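Local coordinates for putative cytoplasmic protein (Salmonella typhimurium, PDB 2GK3), which is of unknown function but belongs to the class I glutamine amidotransferase-like family and assembles into a hexamer, at the interface of chains A and B and the interface of chains A and C. Numbering follows the deposited sequence. Chains: chain A/B/C, putative cytoplasmic protein.

Contact 1: the interface of chains A and B. Residues chain A 28, 30-33; chain B 87, 89-90, 128, 136.
A:Asp31 and B:Leu128 bury the most surface here, and they touch each other: methyl CD2 of B:Leu128 packs against CB of A:Asp31. CD1 of B:Leu128 lies 3.5 Å from CD of A:Lys28 and also touches the edge atom CD2 of the A:Phe33 ring, so the leucine fork spans three residues of chain A. The carboxylate of A:Asp31 is shared between protein and water. A:Asp31 OD1 takes an N-H of B:Asn89 ND2 at 2.9 Å through its syn lone pair, in the amide plane and almost straight (175° at H), although the two planar groups are turned 41° apart. OD2 meets two waters: one also contacts B:Asn89 N and the carbonyl of B:Lys136, the other B:Gly87 N, B:Thr90 OG1 and A:Lys28 O. Beside the carboxylate, CD2 of the A:Tyr30 ring lies 3.5 Å from CB of B:Asn89, with ring and amide planes steeply inclined. The backbone N of A:Tyr30 donates to the hydroxyl OG1 of B:Thr90 at 3.0 Å. B:Lys136, bent at its last torsion, places its terminal amine NZ 3.0 Å from A:Ser32 O, approaching the carbonyl oxygen almost head-on, at a C=O...N angle near 170°. The chain A residues come from the end of strand 19-28, the turn after it and the start of strand 31-40; this hairpin tip rests on chain B's helix 88-92 and the loops carrying B:Leu128 and B:Lys136.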
loop_
_atom_site.group_PDB
_atom_site.type_symbol
_atom_site.label_atom_id
_atom_site.label_comp_id
_atom_site.label_asym_id
_atom_site.label_seq_id
_atom_site.Cartn_x
_atom_site.Cartn_y
_atom_site.Cartn_z
ATOM N N LYS A 28 10.288 9.196 2.918
ATOM C CA LYS A 28 11.432 10.028 3.303
ATOM C C LYS A 28 11.647 9.896 4.798
ATOM O O LYS A 28 11.019 10.589 5.589
ATOM C CB LYS A 28 11.201 11.481 2.869
ATOM C CG LYS A 28 11.321 11.657 1.335
ATOM C CD LYS A 28 10.433 12.747 0.805
ATOM C CE LYS A 28 10.993 13.306 -0.488
ATOM N NZ LYS A 28 10.266 14.534 -0.907
ATOM N N TYR A 30 10.924 8.434 8.191
ATOM C CA TYR A 30 9.760 7.896 8.892
ATOM C C TYR A 30 8.479 8.096 8.083
ATOM O O TYR A 30 7.562 7.284 8.142
ATOM C CB TYR A 30 9.618 8.602 10.252
ATOM C CG TYR A 30 8.350 8.256 11.005
ATOM C CD1 TYR A 30 8.347 7.257 11.970
ATOM C CD2 TYR A 30 7.146 8.922 10.738
ATOM C CE1 TYR A 30 7.169 6.930 12.642
ATOM C CE2 TYR A 30 5.979 8.598 11.401
ATOM C CZ TYR A 30 6.002 7.611 12.346
ATOM O OH TYR A 30 4.854 7.295 13.011
ATOM N N ASP A 31 8.432 9.193 7.340
ATOM C CA ASP A 31 7.225 9.656 6.686
ATOM C C ASP A 31 7.142 9.213 5.238
ATOM O O ASP A 31 8.154 8.892 4.620
ATOM C CB ASP A 31 7.205 11.176 6.687
ATOM C CG ASP A 31 7.274 11.741 8.053
ATOM O OD1 ASP A 31 6.270 11.582 8.791
ATOM O OD2 ASP A 31 8.329 12.341 8.383
ATOM N N SER A 32 5.928 9.205 4.703
ATOM C CA SER A 32 5.745 9.074 3.261
ATOM C C SER A 32 4.604 9.938 2.773
ATOM O O SER A 32 3.715 10.308 3.535
ATOM C CB SER A 32 5.592 7.605 2.804
ATOM O OG SER A 32 4.876 6.823 3.737
ATOM N N PHE A 33 4.687 10.315 1.510
ATOM C CA PHE A 33 3.581 10.951 0.826
ATOM C C PHE A 33 3.357 10.147 -0.454
ATOM O O PHE A 33 4.234 9.376 -0.874
ATOM C CB PHE A 33 3.861 12.446 0.553
ATOM C CG PHE A 33 4.768 12.687 -0.605
ATOM C CD1 PHE A 33 4.244 12.905 -1.873
ATOM C CD2 PHE A 33 6.148 12.694 -0.432
ATOM C CE1 PHE A 33 5.069 13.098 -2.950
ATOM C CE2 PHE A 33 6.987 12.905 -1.515
ATOM C CZ PHE A 33 6.450 13.099 -2.774
ATOM N N GLY B 87 11.526 15.216 7.330
ATOM C CA GLY B 87 10.554 15.766 8.267
ATOM C C GLY B 87 10.966 15.570 9.700
ATOM O O GLY B 87 11.759 14.671 10.016
ATOM N N ASN B 89 9.442 14.187 12.093
ATOM C CA ASN B 89 9.152 12.819 12.602
ATOM C C ASN B 89 10.355 11.898 12.468
ATOM O O ASN B 89 10.550 10.986 13.269
ATOM C CB ASN B 89 7.955 12.149 11.885
ATOM C CG ASN B 89 6.601 12.736 12.272
ATOM O OD1 ASN B 89 6.394 13.165 13.399
ATOM N ND2 ASN B 89 5.666 12.742 11.329
ATOM N N THR B 90 11.165 12.133 11.442
ATOM C CA THR B 90 12.339 11.295 11.242
ATOM C C THR B 90 13.350 11.517 12.378
ATOM O O THR B 90 13.844 10.558 12.948
ATOM C CB THR B 90 12.966 11.458 9.846
ATOM O OG1 THR B 90 11.998 11.123 8.847
ATOM C CG2 THR B 90 14.142 10.500 9.687
ATOM N N LEU B 128 8.795 17.846 2.301
ATOM C CA LEU B 128 9.099 17.403 3.661
ATOM C C LEU B 128 10.005 18.348 4.464
ATOM O O LEU B 128 10.674 17.937 5.413
ATOM C CB LEU B 128 9.569 15.942 3.661
ATOM C CG LEU B 128 8.247 15.190 3.871
ATOM C CD1 LEU B 128 7.874 14.242 2.740
ATOM C CD2 LEU B 128 8.120 14.585 5.264
ATOM N N LYS B 136 2.958 17.351 6.724
ATOM C CA LYS B 136 3.690 16.186 7.236
ATOM C C LYS B 136 5.021 16.532 7.907
ATOM O O LYS B 136 5.394 15.891 8.875
ATOM C CB LYS B 136 3.939 15.160 6.106
ATOM C CG LYS B 136 2.798 14.200 5.878
ATOM C CD LYS B 136 2.730 13.709 4.427
ATOM C CE LYS B 136 1.477 12.826 4.214
ATOM N NZ LYS B 136 1.514 11.581 5.065
HETATM O O HOH W 1 10.627 12.494 7.198
HETATM O O HOH W 2 7.691 14.718 9.839
#

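Contact 2: the interface of chains A and C. Residues chain A 21, 23, 34, 36; chain C 25, 27, 30, 32.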
loop_
_atom_site.group_PDB
_atom_site.type_symbol
_atom_site.label_atom_id
_atom_site.label_comp_id
_atom_site.label_asym_id
_atom_site.label_seq_id
_atom_site.Cartn_x
_atom_site.Cartn_y
_atom_site.Cartn_z
ATOM N N HIS A 21 -2.521 2.008 -13.715
ATOM C CA HIS A 21 -2.452 3.037 -12.702
ATOM C C HIS A 21 -1.355 2.713 -11.649
ATOM O O HIS A 21 -1.368 1.642 -11.068
ATOM C CB HIS A 21 -3.842 3.233 -12.076
ATOM C CG HIS A 21 -3.839 4.101 -10.854
ATOM N ND1 HIS A 21 -4.146 5.446 -10.890
ATOM C CD2 HIS A 21 -3.532 3.817 -9.564
ATOM C CE1 HIS A 21 -4.045 5.945 -9.671
ATOM N NE2 HIS A 21 -3.669 4.978 -8.850
ATOM N N HIS A 23 -0.309 4.668 -8.163
ATOM C CA HIS A 23 0.334 4.116 -6.986
ATOM C C HIS A 23 1.845 4.178 -6.602
ATOM O O HIS A 23 2.477 3.154 -6.378
ATOM C CB HIS A 23 -0.556 3.348 -6.037
ATOM C CG HIS A 23 -0.729 4.076 -4.739
ATOM N ND1 HIS A 23 -1.184 5.379 -4.679
ATOM C CD2 HIS A 23 -0.414 3.731 -3.465
ATOM C CE1 HIS A 23 -1.191 5.784 -3.421
ATOM N NE2 HIS A 23 -0.736 4.804 -2.665
ATOM N N THR A 34 2.178 10.300 -1.052
ATOM C CA THR A 34 1.863 9.530 -2.247
ATOM C C THR A 34 1.581 10.364 -3.462
ATOM O O THR A 34 1.231 11.524 -3.376
ATOM C CB THR A 34 0.709 8.523 -2.052
ATOM O OG1 THR A 34 -0.536 9.114 -2.467
ATOM C CG2 THR A 34 0.638 8.031 -0.607
ATOM N N SER A 36 0.064 9.596 -7.598
ATOM C CA SER A 36 -0.665 8.630 -8.420
ATOM C C SER A 36 -0.819 9.095 -9.863
ATOM O O SER A 36 -1.041 10.266 -10.113
ATOM C CB SER A 36 -2.040 8.306 -7.817
ATOM O OG SER A 36 -1.922 7.617 -6.591
ATOM N N ILE C 25 -6.995 1.886 -1.219
ATOM C CA ILE C 25 -6.356 3.120 -1.641
ATOM C C ILE C 25 -7.199 3.694 -2.777
ATOM O O ILE C 25 -7.254 3.138 -3.884
ATOM C CB ILE C 25 -4.855 2.889 -2.049
ATOM C CG1 ILE C 25 -4.158 1.997 -1.011
ATOM C CG2 ILE C 25 -4.121 4.227 -2.282
ATOM C CD1 ILE C 25 -2.642 1.839 -1.192
ATOM N N SER C 27 -7.436 6.370 -5.287
ATOM C CA SER C 27 -6.723 7.446 -5.990
ATOM C C SER C 27 -7.640 8.229 -6.924
ATOM O O SER C 27 -8.149 7.684 -7.926
ATOM C CB SER C 27 -5.512 6.918 -6.779
ATOM O OG SER C 27 -4.706 6.088 -5.976
ATOM N N TYR C 30 -3.948 12.895 -8.803
ATOM C CA TYR C 30 -2.687 12.961 -8.053
ATOM C C TYR C 30 -2.828 12.370 -6.661
ATOM O O TYR C 30 -1.950 11.640 -6.198
ATOM C CB TYR C 30 -2.173 14.406 -7.971
ATOM C CG TYR C 30 -0.864 14.546 -7.219
ATOM C CD1 TYR C 30 0.359 14.573 -7.895
ATOM C CD2 TYR C 30 -0.842 14.631 -5.826
ATOM C CE1 TYR C 30 1.583 14.687 -7.185
ATOM C CE2 TYR C 30 0.354 14.738 -5.122
ATOM C CZ TYR C 30 1.556 14.770 -5.810
ATOM O OH TYR C 30 2.719 14.901 -5.100
ATOM N N SER C 32 -4.643 10.494 -3.174
ATOM C CA SER C 32 -5.345 9.320 -2.744
ATOM C C SER C 32 -5.756 9.450 -1.276
ATOM O O SER C 32 -5.051 10.058 -0.463
ATOM C CB SER C 32 -4.497 8.054 -2.999
ATOM O OG SER C 32 -3.798 7.652 -1.821
HETATM O O HOH W 3 -1.694 9.722 -4.610
HETATM O O HOH W 4 -2.318 11.466 -1.623
#
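The imidazole of A:His23, the residue with most surface buried in this patch, is met on one face by C:Ile25. Methyl CG2 of C:Ile25 sits 3.4 Å above the A:His23 ring plane, displaced toward the CE1-NE2 rim in a CH-pi contact, while C:Ile25 CD1 lies 3.7 Å from A:His23 CD2. CG2 is anti to the backbone N of C:Ile25 and CG1 is anti to its carbonyl carbon (chi1 -45°), and both branches reach the histidine. The ring's rotation is fixed at its edge: A:His23 ND1 donates in the ring plane to the hydroxyl OG of A:Ser36 at 3.0 Å. A:Ser36 OG in turn hydrogen-bonds across the interface to C:Ser27 OG at 3.2 Å, so A:Ser36 OG both fixes the imidazole and makes a polar contact of its own with chain C. C:Ser27 also meets the CE1-NE2 rim of A:His21, CE1 of A:His21 lying 3.4 Å from CB of C:Ser27; the bond from C:Ser27 OG to A:His21 NE2 is weak. C:Ser32 comes up to A:His23 at CE1 with both CB and OG. Water continues the polar row toward A:Thr34. One molecule joins the hydroxyls of A:Thr34 and A:Ser36 to the carbonyl of C:Tyr30; another lies between A:Thr34 OG1 and the backbone of C:Ser32, with the water oxygen 3.0 Å from C:Ser32 N.

Contact 3: the interface of chains A and C. Residues chain A 89, 92-93, 138; chain C 127, 133, 158, 160.
Helix 88-92 of chain A, with A:Leu93 just after it and the loop residue A:Asn138, meets strand 158-161 of chain C, flanked by C:Tyr127 from a loop and C:Ile133 from the 3-10 helix 133-135. C:Arg158 carries the polar contact. The C:Arg158 guanidinium comes end-on, NH1 and NH2 both donating to the amide oxygen A:Asn89 OD1, at 2.9 and 3.1 Å respectively. OD1 lies near the guanidinium plane, but the amide is turned 56° from it: NH2 falls in the carbonyl plane on a lone pair, whereas NH1 stands above that plane. The guanidinium is steadied within chain C. Methyl CD1 of C:Ile133 caps one face over its centre, and C:Arg158 NH1 also forms a salt bridge with C:Glu160 OE2 at 3.0 Å, the oxygen offering its anti lone pair. C:Tyr127 OH meets the same oxygen from the syn side, out of the carboxylate plane. The bend of C:Glu160 at chi2 (-76°) brings its carboxylate back toward C:Arg158 and C:Tyr127, which both donate to OE2; OE1 of C:Glu160 lies 3.4 Å from CD2 of A:Leu93. The leucine meets C:Tyr127 tip to tip, CD1 and CD2 of A:Leu93 each 3.5 Å from the phenol oxygen C:Tyr127 OH. A water links A:Asn138 ND2 to the carbonyl of C:Arg158. The site lies where the main bodies of the two subunits touch, away from the long hairpin of strands 19-28 and 31-40.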
loop_
_atom_site.group_PDB
_atom_site.type_symbol
_atom_site.label_atom_id
_atom_site.label_comp_id
_atom_site.label_asym_id
_atom_site.label_seq_id
_atom_site.Cartn_x
_atom_site.Cartn_y
_atom_site.Cartn_z
ATOM N N ASN A 89 -7.139 -12.632 -15.117
ATOM C CA ASN A 89 -7.973 -12.188 -13.989
ATOM C C ASN A 89 -8.869 -11.001 -14.316
ATOM O O ASN A 89 -9.994 -10.935 -13.863
ATOM C CB ASN A 89 -7.112 -11.839 -12.774
ATOM C CG ASN A 89 -6.520 -13.067 -12.089
ATOM O OD1 ASN A 89 -7.090 -14.169 -12.116
ATOM N ND2 ASN A 89 -5.370 -12.875 -11.455
ATOM N N LEU A 92 -11.779 -12.483 -16.318
ATOM C CA LEU A 92 -12.616 -13.440 -15.618
ATOM C C LEU A 92 -13.301 -12.843 -14.411
ATOM O O LEU A 92 -14.285 -13.403 -13.926
ATOM C CB LEU A 92 -11.771 -14.631 -15.181
ATOM C CG LEU A 92 -11.209 -15.499 -16.300
ATOM C CD1 LEU A 92 -9.994 -16.278 -15.814
ATOM C CD2 LEU A 92 -12.303 -16.434 -16.816
ATOM N N LEU A 93 -12.776 -11.719 -13.924
ATOM C CA LEU A 93 -13.205 -11.115 -12.648
ATOM C C LEU A 93 -13.565 -9.636 -12.822
ATOM O O LEU A 93 -13.026 -8.759 -12.137
ATOM C CB LEU A 93 -12.121 -11.284 -11.556
ATOM C CG LEU A 93 -11.601 -12.698 -11.272
ATOM C CD1 LEU A 93 -10.361 -12.639 -10.399
ATOM C CD2 LEU A 93 -12.679 -13.616 -10.653
ATOM N N ASN A 138 -1.403 -15.681 -15.860
ATOM C CA ASN A 138 -2.020 -16.970 -15.551
ATOM C C ASN A 138 -2.806 -17.600 -16.717
ATOM O O ASN A 138 -3.714 -18.414 -16.479
ATOM C CB ASN A 138 -2.905 -16.836 -14.288
ATOM C CG ASN A 138 -3.338 -18.189 -13.692
ATOM O OD1 ASN A 138 -2.515 -19.075 -13.449
ATOM N ND2 ASN A 138 -4.634 -18.330 -13.431
ATOM N N TYR C 127 -9.668 -18.331 -2.100
ATOM C CA TYR C 127 -8.409 -17.775 -2.598
ATOM C C TYR C 127 -7.258 -18.079 -1.640
ATOM O O TYR C 127 -6.100 -18.176 -2.066
ATOM C CB TYR C 127 -8.546 -16.275 -2.838
ATOM C CG TYR C 127 -9.250 -15.890 -4.137
ATOM C CD1 TYR C 127 -10.096 -16.802 -4.816
ATOM C CD2 TYR C 127 -9.075 -14.613 -4.690
ATOM C CE1 TYR C 127 -10.724 -16.442 -6.014
ATOM C CE2 TYR C 127 -9.693 -14.255 -5.877
ATOM C CZ TYR C 127 -10.527 -15.169 -6.531
ATOM O OH TYR C 127 -11.143 -14.799 -7.722
ATOM N N ILE C 133 -5.135 -18.323 -4.885
ATOM C CA ILE C 133 -4.642 -17.276 -5.795
ATOM C C ILE C 133 -3.124 -17.073 -5.707
ATOM O O ILE C 133 -2.562 -16.888 -4.624
ATOM C CB ILE C 133 -5.398 -15.939 -5.610
ATOM C CG1 ILE C 133 -5.027 -14.973 -6.738
ATOM C CG2 ILE C 133 -5.132 -15.326 -4.226
ATOM C CD1 ILE C 133 -6.187 -14.167 -7.277
ATOM N N ARG C 158 -7.136 -22.054 -8.878
ATOM C CA ARG C 158 -8.465 -21.546 -9.121
ATOM C C ARG C 158 -8.973 -21.948 -10.500
ATOM O O ARG C 158 -8.242 -21.894 -11.500
ATOM C CB ARG C 158 -8.521 -20.028 -9.023
ATOM C CG ARG C 158 -8.074 -19.413 -7.709
ATOM C CD ARG C 158 -7.941 -17.930 -7.944
ATOM N NE ARG C 158 -6.825 -17.626 -8.828
ATOM C CZ ARG C 158 -6.864 -16.748 -9.830
ATOM N NH1 ARG C 158 -7.980 -16.082 -10.114
ATOM N NH2 ARG C 158 -5.773 -16.542 -10.563
ATOM N N GLU C 160 -12.042 -20.334 -12.452
ATOM C CA GLU C 160 -12.977 -19.226 -12.350
ATOM C C GLU C 160 -14.171 -19.447 -13.292
ATOM O O GLU C 160 -14.010 -19.635 -14.499
ATOM C CB GLU C 160 -12.262 -17.882 -12.619
ATOM C CG GLU C 160 -11.142 -17.528 -11.603
ATOM C CD GLU C 160 -11.666 -17.026 -10.237
ATOM O OE1 GLU C 160 -12.912 -16.971 -10.035
ATOM O OE2 GLU C 160 -10.828 -16.674 -9.368
HETATM O O HOH W 5 -6.016 -20.277 -11.798
#

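Contacts 1 and 2 lie about 17 Å apart between the centres of their C-alpha atoms and draw on the same pair of strands, 19-28 and 31-40, so the extended hairpin of chain A meets chain B near its tip and chain C farther along. The C-alpha centre of contact 3 is about 25 Å from that of contact 2 and about 37 Å from that of contact 1, and the contact joins chains A and C through a different surface. Helix 88-92 serves contacts 1 and 3, with residue 89 in both, as the chain B copy in one and the chain A copy in the other. Together they would tie neighbouring subunits into the hexamer.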